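Local coordinates for uncharacterized metalloprotein (Deinococcus radiodurans, PDB 3GG7) that binds manganese and is probably a TatD-type metal-dependent hydrolase acting on ester bonds, although its exact function is not established, at residues A[21-26]-A[207-212]; A[108-113]-A[134-139]; A[164-169]-A[190-195]. One frame throughout, in Å; residues are numbered along the deposited sequence.

Contact 1: A[21-26]-A[207-212]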
loop_
_atom_site.group_PDB
_atom_site.type_symbol
_atom_site.label_atom_id
_atom_site.label_comp_id
_atom_site.label_asym_id
_atom_site.label_seq_id
_atom_site.Cartn_x
_atom_site.Cartn_y
_atom_site.Cartn_z
ATOM N N ARG A 21 -16.598 -9.084 5.314
ATOM C CA ARG A 21 -17.057 -10.310 5.951
ATOM C C ARG A 21 -16.311 -11.536 5.440
ATOM O O ARG A 21 -15.935 -12.417 6.196
ATOM C CB ARG A 21 -18.544 -10.528 5.676
ATOM C CG ARG A 21 -19.479 -9.811 6.558
ATOM C CD ARG A 21 -20.850 -10.520 6.497
ATOM N NE ARG A 21 -21.944 -9.568 6.622
ATOM C CZ ARG A 21 -22.664 -9.078 5.612
ATOM N NH1 ARG A 21 -23.629 -8.210 5.886
ATOM N NH2 ARG A 21 -22.440 -9.436 4.341
ATOM N N ALA A 22 -16.126 -11.603 4.127
ATOM C CA ALA A 22 -15.432 -12.720 3.509
ATOM C C ALA A 22 -13.975 -12.819 3.968
ATOM O O ALA A 22 -13.413 -13.903 4.101
ATOM C CB ALA A 22 -15.509 -12.599 1.993
ATOM N N CYS A 23 -13.356 -11.662 4.190
ATOM C CA CYS A 23 -12.006 -11.626 4.766
ATOM C C CYS A 23 -11.987 -12.142 6.195
ATOM O O CYS A 23 -11.141 -12.955 6.569
ATOM C CB CYS A 23 -11.419 -10.213 4.694
ATOM S SG CYS A 23 -11.095 -9.631 3.013
ATOM N N GLU A 24 -12.948 -11.717 7.006
ATOM C CA GLU A 24 -13.044 -12.275 8.362
ATOM C C GLU A 24 -13.275 -13.771 8.406
ATOM O O GLU A 24 -12.692 -14.474 9.237
ATOM C CB GLU A 24 -14.144 -11.620 9.164
ATOM C CG GLU A 24 -13.817 -10.298 9.724
ATOM C CD GLU A 24 -12.555 -10.246 10.613
ATOM O OE1 GLU A 24 -12.137 -11.203 11.306
ATOM O OE2 GLU A 24 -11.990 -9.165 10.569
ATOM N N GLU A 25 -14.138 -14.282 7.526
ATOM C CA GLU A 25 -14.381 -15.720 7.475
ATOM C C GLU A 25 -13.095 -16.481 7.202
ATOM O O GLU A 25 -12.878 -17.563 7.744
ATOM C CB GLU A 25 -15.456 -16.058 6.417
ATOM C CG GLU A 25 -16.873 -15.636 6.820
ATOM C CD GLU A 25 -17.842 -15.471 5.632
ATOM O OE1 GLU A 25 -17.443 -15.625 4.455
ATOM O OE2 GLU A 25 -19.015 -15.131 5.877
ATOM N N ARG A 26 -12.225 -15.897 6.378
ATOM C CA ARG A 26 -10.961 -16.520 6.012
ATOM C C ARG A 26 -9.830 -16.168 6.964
ATOM O O ARG A 26 -8.710 -16.641 6.797
ATOM C CB ARG A 26 -10.570 -16.039 4.612
ATOM C CG ARG A 26 -11.473 -16.556 3.507
ATOM C CD ARG A 26 -11.117 -15.877 2.191
ATOM N NE ARG A 26 -11.672 -16.607 1.057
ATOM C CZ ARG A 26 -12.941 -16.552 0.671
ATOM N NH1 ARG A 26 -13.815 -15.787 1.302
ATOM N NH2 ARG A 26 -13.334 -17.275 -0.372
ATOM N N ALA A 207 -9.764 -7.994 -8.969
ATOM C CA ALA A 207 -9.191 -8.813 -7.901
ATOM C C ALA A 207 -9.933 -8.674 -6.582
ATOM O O ALA A 207 -10.462 -7.591 -6.260
ATOM C CB ALA A 207 -7.745 -8.467 -7.687
ATOM N N LEU A 208 -10.007 -9.795 -5.867
ATOM C CA LEU A 208 -10.485 -9.856 -4.484
ATOM C C LEU A 208 -9.318 -10.151 -3.568
ATOM O O LEU A 208 -8.301 -10.711 -4.003
ATOM C CB LEU A 208 -11.543 -10.959 -4.336
ATOM C CG LEU A 208 -12.853 -10.645 -5.036
ATOM C CD1 LEU A 208 -13.614 -11.969 -5.204
ATOM C CD2 LEU A 208 -13.638 -9.597 -4.224
ATOM N N PRO A 209 -9.429 -9.795 -2.274
ATOM C CA PRO A 209 -8.291 -9.974 -1.360
ATOM C C PRO A 209 -7.715 -11.384 -1.317
ATOM O O PRO A 209 -6.490 -11.555 -1.197
ATOM C CB PRO A 209 -8.854 -9.553 0.001
ATOM C CG PRO A 209 -9.944 -8.609 -0.332
ATOM C CD PRO A 209 -10.539 -9.073 -1.638
ATOM N N TRP A 210 -8.563 -12.389 -1.438
ATOM C CA TRP A 210 -8.089 -13.745 -1.320
ATOM C C TRP A 210 -7.363 -14.229 -2.588
ATOM O O TRP A 210 -6.767 -15.308 -2.588
ATOM C CB TRP A 210 -9.206 -14.703 -0.854
ATOM C CG TRP A 210 -10.549 -14.515 -1.467
ATOM C CD1 TRP A 210 -11.084 -15.228 -2.501
ATOM C CD2 TRP A 210 -11.552 -13.580 -1.068
ATOM N NE1 TRP A 210 -12.345 -14.796 -2.767
ATOM C CE2 TRP A 210 -12.668 -13.782 -1.903
ATOM C CE3 TRP A 210 -11.623 -12.587 -0.082
ATOM C CZ2 TRP A 210 -13.832 -13.014 -1.794
ATOM C CZ3 TRP A 210 -12.772 -11.834 0.029
ATOM C CH2 TRP A 210 -13.862 -12.039 -0.825
ATOM N N ASP A 211 -7.320 -13.398 -3.637
ATOM C CA ASP A 211 -6.469 -13.681 -4.792
ATOM C C ASP A 211 -4.996 -13.523 -4.420
ATOM O O ASP A 211 -4.096 -13.829 -5.226
ATOM C CB ASP A 211 -6.767 -12.722 -5.959
ATOM C CG ASP A 211 -8.091 -12.973 -6.637
ATOM O OD1 ASP A 211 -8.536 -14.141 -6.720
ATOM O OD2 ASP A 211 -8.703 -11.999 -7.120
ATOM N N VAL A 212 -4.737 -13.014 -3.222
ATOM C CA VAL A 212 -3.371 -12.924 -2.689
ATOM C C VAL A 212 -2.735 -14.308 -2.531
ATOM O O VAL A 212 -1.513 -14.400 -2.519
ATOM C CB VAL A 212 -3.303 -12.063 -1.366
ATOM C CG1 VAL A 212 -3.705 -12.849 -0.142
ATOM C CG2 VAL A 212 -1.920 -11.442 -1.177
#

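Contact 2: A[108-113]-A[134-139]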
loop_
_atom_site.group_PDB
_atom_site.type_symbol
_atom_site.label_atom_id
_atom_site.label_comp_id
_atom_site.label_asym_id
_atom_site.label_seq_id
_atom_site.Cartn_x
_atom_site.Cartn_y
_atom_site.Cartn_z
ATOM N N HIS A 108 2.858 17.577 2.660
ATOM C CA HIS A 108 2.011 17.875 3.833
ATOM C C HIS A 108 1.776 16.599 4.648
ATOM O O HIS A 108 1.914 16.586 5.876
ATOM C CB HIS A 108 0.672 18.499 3.404
ATOM C CG HIS A 108 -0.336 18.631 4.506
ATOM N ND1 HIS A 108 -0.486 19.786 5.256
ATOM C CD2 HIS A 108 -1.276 17.770 4.952
ATOM C CE1 HIS A 108 -1.468 19.619 6.124
ATOM N NE2 HIS A 108 -1.961 18.402 5.965
ATOM N N ILE A 109 1.429 15.519 3.942
ATOM C CA ILE A 109 1.118 14.264 4.584
ATOM C C ILE A 109 2.339 13.745 5.341
ATOM O O ILE A 109 2.218 13.353 6.486
ATOM C CB ILE A 109 0.564 13.244 3.578
ATOM C CG1 ILE A 109 -0.922 13.586 3.312
ATOM C CG2 ILE A 109 0.713 11.833 4.107
ATOM C CD1 ILE A 109 -1.604 12.794 2.220
ATOM N N LEU A 110 3.505 13.766 4.710
ATOM C CA LEU A 110 4.714 13.268 5.357
ATOM C C LEU A 110 5.057 14.097 6.588
ATOM O O LEU A 110 5.380 13.540 7.628
ATOM C CB LEU A 110 5.877 13.243 4.372
ATOM C CG LEU A 110 5.735 12.284 3.198
ATOM C CD1 LEU A 110 6.950 12.365 2.302
ATOM C CD2 LEU A 110 5.545 10.827 3.665
ATOM N N ARG A 111 4.907 15.406 6.485
ATOM C CA ARG A 111 5.174 16.273 7.623
ATOM C C ARG A 111 4.210 16.017 8.794
ATOM O O ARG A 111 4.648 15.936 9.946
ATOM C CB ARG A 111 5.167 17.733 7.188
ATOM C CG ARG A 111 6.333 18.090 6.275
ATOM C CD ARG A 111 6.649 19.572 6.350
ATOM N NE ARG A 111 7.332 20.087 5.163
ATOM C CZ ARG A 111 8.580 19.787 4.788
ATOM N NH1 ARG A 111 9.338 18.928 5.479
ATOM N NH2 ARG A 111 9.080 20.350 3.689
ATOM N N ARG A 112 2.915 15.831 8.501
ATOM C CA ARG A 112 1.932 15.551 9.552
ATOM C C ARG A 112 2.204 14.193 10.172
ATOM O O ARG A 112 2.087 14.029 11.389
ATOM C CB ARG A 112 0.503 15.613 9.025
ATOM C CG ARG A 112 0.120 16.960 8.415
ATOM C CD ARG A 112 0.034 18.081 9.442
ATOM N NE ARG A 112 1.341 18.613 9.834
ATOM C CZ ARG A 112 2.107 19.422 9.096
ATOM N NH1 ARG A 112 3.277 19.836 9.580
ATOM N NH2 ARG A 112 1.736 19.817 7.879
ATOM N N CYS A 113 2.626 13.216 9.363
ATOM C CA CYS A 113 3.006 11.913 9.903
ATOM C C CYS A 113 4.159 12.084 10.894
ATOM O O CYS A 113 4.113 11.556 11.990
ATOM C CB CYS A 113 3.406 10.940 8.818
ATOM S SG CYS A 113 1.972 10.315 7.870
ATOM N N ASN A 134 12.960 10.955 -3.220
ATOM C CA ASN A 134 13.479 12.266 -2.777
ATOM C C ASN A 134 12.654 12.776 -1.597
ATOM O O ASN A 134 13.187 13.262 -0.584
ATOM C CB ASN A 134 13.492 13.287 -3.928
ATOM C CG ASN A 134 14.540 12.962 -4.982
ATOM O OD1 ASN A 134 15.471 12.226 -4.713
ATOM N ND2 ASN A 134 14.358 13.476 -6.190
ATOM N N CYS A 135 11.333 12.607 -1.688
ATOM C CA CYS A 135 10.443 13.063 -0.603
ATOM C C CYS A 135 10.679 12.279 0.672
ATOM O O CYS A 135 10.661 12.845 1.738
ATOM C CB CYS A 135 8.951 12.956 -0.999
ATOM S SG CYS A 135 8.417 14.083 -2.291
ATOM N N LEU A 136 10.848 10.969 0.555
ATOM C CA LEU A 136 11.057 10.123 1.723
ATOM C C LEU A 136 12.416 10.434 2.347
ATOM O O LEU A 136 12.539 10.465 3.569
ATOM C CB LEU A 136 10.991 8.651 1.358
ATOM C CG LEU A 136 9.592 8.160 0.976
ATOM C CD1 LEU A 136 9.649 6.726 0.481
ATOM C CD2 LEU A 136 8.627 8.300 2.148
ATOM N N GLU A 137 13.416 10.643 1.502
ATOM C CA GLU A 137 14.760 10.980 2.013
ATOM C C GLU A 137 14.732 12.301 2.783
ATOM O O GLU A 137 15.446 12.461 3.780
ATOM C CB GLU A 137 15.778 11.058 0.891
ATOM C CG GLU A 137 17.182 11.204 1.436
ATOM C CD GLU A 137 18.253 10.883 0.436
ATOM O OE1 GLU A 137 19.401 10.670 0.884
ATOM O OE2 GLU A 137 17.963 10.845 -0.775
ATOM N N ALA A 138 13.903 13.236 2.331
ATOM C CA ALA A 138 13.770 14.549 2.955
ATOM C C ALA A 138 12.935 14.523 4.237
ATOM O O ALA A 138 12.969 15.468 5.033
ATOM C CB ALA A 138 13.167 15.530 1.963
ATOM N N ASN A 139 12.181 13.439 4.425
ATOM C CA ASN A 139 11.264 13.293 5.548
ATOM C C ASN A 139 11.414 11.920 6.197
ATOM O O ASN A 139 10.448 11.162 6.234
ATOM C CB ASN A 139 9.810 13.428 5.035
ATOM C CG ASN A 139 9.483 14.815 4.533
ATOM O OD1 ASN A 139 9.086 15.685 5.311
ATOM N ND2 ASN A 139 9.624 15.031 3.224
#

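Contact 3: A[164-169]-A[190-195]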
loop_
_atom_site.group_PDB
_atom_site.type_symbol
_atom_site.label_atom_id
_atom_site.label_comp_id
_atom_site.label_asym_id
_atom_site.label_seq_id
_atom_site.Cartn_x
_atom_site.Cartn_y
_atom_site.Cartn_z
ATOM N N GLY A 164 15.464 2.392 3.440
ATOM C CA GLY A 164 14.655 1.677 4.428
ATOM C C GLY A 164 13.231 1.376 3.990
ATOM O O GLY A 164 12.353 1.132 4.846
ATOM N N CYS A 165 12.982 1.377 2.678
ATOM C CA CYS A 165 11.639 1.050 2.184
ATOM C C CYS A 165 11.363 -0.425 2.314
ATOM O O CYS A 165 12.278 -1.273 2.224
ATOM C CB CYS A 165 11.455 1.440 0.723
ATOM S SG CYS A 165 11.436 3.212 0.412
ATOM N N TRP A 166 10.079 -0.721 2.545
ATOM C CA TRP A 166 9.500 -2.047 2.392
ATOM C C TRP A 166 8.713 -2.095 1.085
ATOM O O TRP A 166 8.578 -1.067 0.427
ATOM C CB TRP A 166 8.572 -2.379 3.561
ATOM C CG TRP A 166 9.235 -2.490 4.912
ATOM C CD1 TRP A 166 10.092 -1.613 5.497
ATOM C CD2 TRP A 166 9.024 -3.529 5.844
ATOM N NE1 TRP A 166 10.455 -2.059 6.747
ATOM C CE2 TRP A 166 9.798 -3.235 6.986
ATOM C CE3 TRP A 166 8.257 -4.699 5.820
ATOM C CZ2 TRP A 166 9.836 -4.069 8.096
ATOM C CZ3 TRP A 166 8.282 -5.517 6.940
ATOM C CH2 TRP A 166 9.090 -5.207 8.044
ATOM N N PHE A 167 8.191 -3.264 0.711
ATOM C CA PHE A 167 7.520 -3.464 -0.554
ATOM C C PHE A 167 6.335 -4.363 -0.395
ATOM O O PHE A 167 6.457 -5.409 0.227
ATOM C CB PHE A 167 8.507 -4.076 -1.583
ATOM C CG PHE A 167 9.777 -3.308 -1.675
ATOM C CD1 PHE A 167 9.888 -2.233 -2.561
ATOM C CD2 PHE A 167 10.826 -3.579 -0.811
ATOM C CE1 PHE A 167 11.032 -1.472 -2.601
ATOM C CE2 PHE A 167 11.977 -2.809 -0.830
ATOM C CZ PHE A 167 12.085 -1.761 -1.746
ATOM N N SER A 168 5.191 -3.980 -0.965
ATOM C CA SER A 168 4.082 -4.890 -1.066
ATOM C C SER A 168 3.890 -5.230 -2.531
ATOM O O SER A 168 3.811 -4.364 -3.388
ATOM C CB SER A 168 2.801 -4.338 -0.382
ATOM O OG SER A 168 2.398 -3.081 -0.912
ATOM N N VAL A 169 3.871 -6.524 -2.806
ATOM C CA VAL A 169 3.931 -7.017 -4.165
ATOM C C VAL A 169 2.654 -7.771 -4.462
ATOM O O VAL A 169 2.094 -8.444 -3.577
ATOM C CB VAL A 169 5.206 -7.894 -4.413
ATOM C CG1 VAL A 169 6.469 -7.134 -4.031
ATOM C CG2 VAL A 169 5.135 -9.204 -3.664
ATOM N N ARG A 190 11.549 -7.723 4.059
ATOM C CA ARG A 190 10.797 -6.474 3.817
ATOM C C ARG A 190 9.729 -6.625 2.730
ATOM O O ARG A 190 9.224 -5.617 2.202
ATOM C CB ARG A 190 11.761 -5.352 3.456
ATOM C CG ARG A 190 12.544 -4.813 4.670
ATOM C CD ARG A 190 13.248 -3.497 4.365
ATOM N NE ARG A 190 14.673 -3.674 4.155
ATOM C CZ ARG A 190 15.464 -2.771 3.590
ATOM N NH1 ARG A 190 14.979 -1.594 3.169
ATOM N NH2 ARG A 190 16.759 -3.046 3.460
ATOM N N VAL A 191 9.351 -7.863 2.427
ATOM C CA VAL A 191 8.355 -8.173 1.409
ATOM C C VAL A 191 7.004 -8.521 2.040
ATOM O O VAL A 191 6.908 -9.369 2.923
ATOM C CB VAL A 191 8.845 -9.273 0.466
ATOM C CG1 VAL A 191 7.783 -9.659 -0.563
ATOM C CG2 VAL A 191 10.079 -8.755 -0.262
ATOM N N LEU A 192 5.973 -7.800 1.592
ATOM C CA LEU A 192 4.582 -8.053 1.971
ATOM C C LEU A 192 3.838 -8.377 0.692
ATOM O O LEU A 192 4.290 -8.062 -0.412
ATOM C CB LEU A 192 3.980 -6.786 2.623
ATOM C CG LEU A 192 4.757 -6.244 3.816
ATOM C CD1 LEU A 192 4.207 -4.906 4.233
ATOM C CD2 LEU A 192 4.779 -7.249 4.988
ATOM N N THR A 193 2.661 -8.974 0.838
ATOM C CA THR A 193 1.811 -9.334 -0.286
ATOM C C THR A 193 0.596 -8.391 -0.335
ATOM O O THR A 193 0.133 -7.963 0.697
ATOM C CB THR A 193 1.348 -10.800 -0.170
ATOM O OG1 THR A 193 0.876 -11.066 1.151
ATOM C CG2 THR A 193 2.504 -11.780 -0.474
ATOM N N GLU A 194 0.084 -8.120 -1.532
ATOM C CA GLU A 194 -1.114 -7.269 -1.729
ATOM C C GLU A 194 -1.890 -7.730 -2.952
ATOM O O GLU A 194 -1.368 -8.526 -3.741
ATOM C CB GLU A 194 -0.709 -5.800 -1.938
ATOM C CG GLU A 194 0.054 -5.523 -3.255
ATOM C CD GLU A 194 0.177 -4.022 -3.588
ATOM O OE1 GLU A 194 0.628 -3.248 -2.723
ATOM O OE2 GLU A 194 -0.222 -3.632 -4.707
ATOM N N THR A 195 -3.109 -7.228 -3.146
ATOM C CA THR A 195 -3.809 -7.326 -4.422
ATOM C C THR A 195 -4.045 -5.989 -5.136
ATOM O O THR A 195 -4.108 -5.942 -6.348
ATOM C CB THR A 195 -5.182 -7.993 -4.327
ATOM O OG1 THR A 195 -6.073 -7.186 -3.528
ATOM C CG2 THR A 195 -5.080 -9.416 -3.772
#

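Contact 1: A[21-26]-A[207-212]
The guanidinium of Arg26 lies flat on the indole of Trp210, the two planes only 10° apart although the side chains as a whole cross at about a right angle. Arg26 CZ stands 3.6 Å from the centroid of the five-membered ring, close to the ring normal, which makes this a cation-pi stack. Arg26 NE rests 3.5 Å from Trp210 CG, while Arg26 NH2 reaches over Trp210 NE1 at 3.6 Å. The extended run from CG to NE carries the arginine across from the end of helix 16-25, and NH1 turns back to Ala22 O in a weak hydrogen bond. Leu208 CB covers the other face of the indole, so the ring is sandwiched between an aliphatic group and a cation. Within the TIM-barrel fold of the TatD family, this joins an early helix to the short 3-10 turn that precedes helix 212-223. At the far end of the indole, Ala22 CB meets Trp210 CH2 obliquely at 3.3 Å, a tight approach. Cys23 SG comes in at the ring edge and also touches Pro209 CG at 3.7 Å, where Pro209 packs against Val30 and strand 4-8.

Contact 2: A[108-113]-A[134-139]
Leu110 and Asn139 both start with CG anti to the carbonyl carbon (chi1 -65° and -67°), and from there their side chains cross at about a right angle. The flank of the leucine meets the amide of the asparagine: Leu110 CB lies 3.9 Å from Asn139 CG, and Leu110 CD1 lies 3.9 Å from Asn139 ND2. That amide is fixed from its own side of the contact. Asn139 ND2 donates to Cys135 O at 2.8 Å in a nearly straight bond, with the acceptor lying in the amide plane, so a carbonyl near the end of helix 129-138 holds the rotation of the group. The asparagine thus folds back over the last turn of its helix while presenting its CB and CG to the leucine. Leu110 CD1 also packs 3.9 Å from Cys135 CB, and CD2, the other branch, approaches Leu136 CD2 more loosely at 4.3 Å. Along the outer margin the extended chain of Arg111 crosses the same amide, bringing NH1 to 3.3 Å from Asn139 OD1. The angle there is too poor for a hydrogen bond, and the guanidinium and amide planes are turned 51° apart. No hydrogen bond joins the two segments, and the contact rests on van der Waals packing of the leucine against an asparagine bonded within its own segment. It illustrates how consecutive helices line up around a TIM barrel: strand 119-124 runs between helices 99-115 and 129-138 in the chain and lies beneath their meeting point. Leu110 reaches down to Leu121 and Leu136 to Ile123 of that strand, while Ile109 and Cys113, on the same helix as Leu110, cover Val84 of the adjoining strand 83-88.

Contact 3: A[164-169]-A[190-195]
Ser168 OG donates a short hydrogen bond of 2.5 Å to Glu194 OE1, meeting the carboxylate on its anti side and 22° out of its plane. Chi1 of 57° places the serine OG between the backbone N and the carbonyl carbon, facing the glutamate. The second carboxylate oxygen, OE2, is bonded to His148 ND1, so Glu194 links the serine to a histidine predicted to bind a second metal and may help orient it. Behind this pair runs a parallel ladder. Phe167 N bonds Arg190 O at 3.0 Å and Phe167 O receives Leu192 N at 2.8 Å; the same alternation recurs at Val169, whose N bonds Leu192 O and whose O receives Glu194 N. Ahead of the ladder, Arg190 NH1 donates to Cys165 O at 2.9 Å and also to Ile161 O, beside the Schellman turn in which Gly164 ends the preceding helix. The bend of the arginine at chi3 (-103°) follows an aliphatic part that lies over the indole of Trp166: CG sits 3.8 Å from the centroid of its five-membered ring, a CH-pi contact. Leu192 CG meets the edge of that indole, and Val169 CG2 touches Val191 CG1 on the sheet face shared with Phe167. These neighbouring strands belong to the TIM barrel. Phe167 packs beneath helix 154-162, Trp166 and Leu192 meet helix 227-243, strand 143-148 bonds the far side of strand 166-169, and Thr193 bonds strand 4-8, bringing the last barrel strand beside the first.

Overall arrangement
From the N terminus, the chain passes through helix 16-25, which supplies the first half of contact 1, but that contact closes only 181 residues later, at the turn 207-212. Contacts 2 and 3 both nest inside this long loop. They follow one another in series, each closing a short loop: contact 2 ties consecutive outer helices around strand 119-124, and contact 3 pairs two strands of the barrel wall. Contacts 1 and 2 lie on opposite sides of the chain's centre, about 32 Å apart between centres. Contact 3 touches both, through Val212 and Thr193 on one side and Leu136 and Cys165 on the other.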